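PDB 6YXQ: activating signal cointegrator 1 complex subunit 3 from Homo sapiens, which couples ATP hydrolysis to 3'-5' unwinding of duplex DNA for alkylation repair, and also acts in the rescue of stalled ribosomes. Local coordinates for residues A[55-60]-A[151-156]. Numbering follows the deposited sequence.
Sequences IKFLNE and TALVQM
With CG trans to the backbone nitrogen (chi1 -174°), Phe-57 carries its ring across to the helix of residues 151-156, where Leu-153 and Met-156, each also trans about chi1, receive it. Phe-57 CZ leads, 3.6 Å from Leu-153 CB, with Ala-152 CB close by, which places the far end of the ring against the first turn of the partner segment. Leu-153 contributes its CD1 methyl as well, 4.2 Å from the Phe-57 ring centroid and only 2° off the ring normal, a CH-pi contact centred over one face. Met-156 meets the same ring differently: its SD lies 4.8 Å from the Phe-57 centroid and 75° off the normal, which defines an edge-on Met-aromatic contact. The bend at chi3 brings Met-156 CE near Phe-57 CD2 (3.9 Å). No hydrogen bond spans the segments, and Phe-57 supplies 104 of the 188 Å² buried between them, so the contact is apolar packing around one ring. Replacing the phenyl group by the methyl of an alanine is likely to open a gap between the helices and leave Leu-153 CD1 and Met-156 SD without their aromatic partner. The segment axes run nearly antiparallel and stay 11.6 Å apart, a spacing bridged by the phenyl group. In this ASCC2-binding N-terminal region of the helicase, the contact joins helix 51-61 to helix 147-163; Leu-153 also touches His-106 and Phe-145, Met-156 reaches Leu-49, and Leu-58 packs on Phe-145 and on Leu-74 of helix 64-85.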
loop_
_atom_site.group_PDB
_atom_site.type_symbol
_atom_site.label_atom_id
_atom_site.label_comp_id
_atom_site.label_asym_id
_atom_site.label_seq_id
_atom_site.Cartn_x
_atom_site.Cartn_y
_atom_site.Cartn_z
ATOM N N ILE A 55 -15.861 -24.423 -27.851
ATOM C CA ILE A 55 -16.501 -25.205 -28.910
ATOM C C ILE A 55 -17.875 -25.702 -28.458
ATOM O O ILE A 55 -18.772 -25.889 -29.291
ATOM C CB ILE A 55 -15.599 -26.350 -29.414
ATOM C CG1 ILE A 55 -15.624 -27.555 -28.482
ATOM C CG2 ILE A 55 -14.165 -25.860 -29.638
ATOM C CD1 ILE A 55 -15.071 -28.800 -29.138
ATOM N N LYS A 56 -18.098 -25.862 -27.147
ATOM C CA LYS A 56 -19.455 -26.119 -26.673
ATOM C C LYS A 56 -20.382 -24.972 -27.050
ATOM O O LYS A 56 -21.460 -25.191 -27.614
ATOM C CB LYS A 56 -19.473 -26.340 -25.161
ATOM C CG LYS A 56 -20.864 -26.698 -24.626
ATOM C CD LYS A 56 -20.847 -27.108 -23.162
ATOM C CE LYS A 56 -20.593 -25.914 -22.263
ATOM N NZ LYS A 56 -21.103 -26.106 -20.878
ATOM N N PHE A 57 -19.974 -23.737 -26.743
ATOM C CA PHE A 57 -20.766 -22.571 -27.125
ATOM C C PHE A 57 -21.031 -22.558 -28.624
ATOM O O PHE A 57 -22.179 -22.434 -29.063
ATOM C CB PHE A 57 -20.057 -21.285 -26.696
ATOM C CG PHE A 57 -20.865 -20.034 -26.929
ATOM C CD1 PHE A 57 -20.912 -19.438 -28.177
ATOM C CD2 PHE A 57 -21.572 -19.449 -25.893
ATOM C CE1 PHE A 57 -21.659 -18.292 -28.389
ATOM C CE2 PHE A 57 -22.314 -18.301 -26.097
ATOM C CZ PHE A 57 -22.359 -17.722 -27.347
ATOM N N LEU A 58 -19.972 -22.685 -29.427
ATOM C CA LEU A 58 -20.127 -22.605 -30.877
ATOM C C LEU A 58 -21.113 -23.645 -31.396
ATOM O O LEU A 58 -21.955 -23.337 -32.249
ATOM C CB LEU A 58 -18.768 -22.771 -31.552
ATOM C CG LEU A 58 -17.753 -21.654 -31.320
ATOM C CD1 LEU A 58 -16.360 -22.082 -31.760
ATOM C CD2 LEU A 58 -18.187 -20.422 -32.067
ATOM N N ASN A 59 -21.033 -24.884 -30.891
ATOM C CA ASN A 59 -21.930 -25.936 -31.366
ATOM C C ASN A 59 -23.349 -25.735 -30.854
ATOM O O ASN A 59 -24.315 -26.132 -31.516
ATOM C CB ASN A 59 -21.410 -27.306 -30.931
ATOM C CG ASN A 59 -20.398 -27.877 -31.898
ATOM O OD1 ASN A 59 -20.756 -28.361 -32.968
ATOM N ND2 ASN A 59 -19.124 -27.820 -31.527
ATOM N N GLU A 60 -23.487 -25.128 -29.683
ATOM C CA GLU A 60 -24.786 -24.923 -29.066
ATOM C C GLU A 60 -25.569 -23.790 -29.717
ATOM O O GLU A 60 -26.801 -23.788 -29.643
ATOM C CB GLU A 60 -24.572 -24.660 -27.570
ATOM C CG GLU A 60 -25.807 -24.515 -26.716
ATOM C CD GLU A 60 -25.453 -24.098 -25.301
ATOM O OE1 GLU A 60 -25.828 -22.983 -24.886
ATOM O OE2 GLU A 60 -24.788 -24.887 -24.600
ATOM N N THR A 151 -23.814 -11.325 -27.656
ATOM C CA THR A 151 -24.033 -10.902 -26.272
ATOM C C THR A 151 -24.075 -12.098 -25.337
ATOM O O THR A 151 -23.665 -11.996 -24.177
ATOM C CB THR A 151 -25.319 -10.091 -26.121
ATOM O OG1 THR A 151 -26.426 -10.854 -26.594
ATOM C CG2 THR A 151 -25.236 -8.795 -26.883
ATOM N N ALA A 152 -24.587 -13.234 -25.815
ATOM C CA ALA A 152 -24.527 -14.444 -25.005
ATOM C C ALA A 152 -23.083 -14.822 -24.694
ATOM O O ALA A 152 -22.751 -15.182 -23.557
ATOM C CB ALA A 152 -25.241 -15.586 -25.721
ATOM N N LEU A 153 -22.210 -14.741 -25.695
ATOM C CA LEU A 153 -20.800 -15.034 -25.457
ATOM C C LEU A 153 -20.197 -14.039 -24.474
ATOM O O LEU A 153 -19.465 -14.426 -23.554
ATOM C CB LEU A 153 -20.022 -15.025 -26.775
ATOM C CG LEU A 153 -18.506 -15.238 -26.676
ATOM C CD1 LEU A 153 -18.191 -16.604 -26.113
ATOM C CD2 LEU A 153 -17.852 -15.087 -28.028
ATOM N N VAL A 154 -20.492 -12.754 -24.652
ATOM C CA VAL A 154 -19.932 -11.741 -23.760
ATOM C C VAL A 154 -20.407 -11.975 -22.333
ATOM O O VAL A 154 -19.618 -11.920 -21.382
ATOM C CB VAL A 154 -20.295 -10.328 -24.248
ATOM C CG1 VAL A 154 -19.722 -9.291 -23.296
ATOM C CG2 VAL A 154 -19.784 -10.106 -25.663
ATOM N N GLN A 155 -21.709 -12.234 -22.163
ATOM C CA GLN A 155 -22.260 -12.521 -20.844
ATOM C C GLN A 155 -21.614 -13.752 -20.236
ATOM O O GLN A 155 -21.387 -13.804 -19.027
ATOM C CB GLN A 155 -23.773 -12.723 -20.932
ATOM C CG GLN A 155 -24.615 -11.469 -20.813
ATOM C CD GLN A 155 -26.101 -11.787 -20.759
ATOM O OE1 GLN A 155 -26.492 -12.930 -20.513
ATOM N NE2 GLN A 155 -26.934 -10.782 -21.012
ATOM N N MET A 156 -21.326 -14.763 -21.059
ATOM C CA MET A 156 -20.686 -15.972 -20.553
ATOM C C MET A 156 -19.272 -15.694 -20.066
ATOM O O MET A 156 -18.864 -16.204 -19.015
ATOM C CB MET A 156 -20.673 -17.044 -21.635
ATOM C CG MET A 156 -20.720 -18.439 -21.089
ATOM S SD MET A 156 -20.924 -19.630 -22.409
ATOM C CE MET A 156 -19.232 -19.955 -22.840
#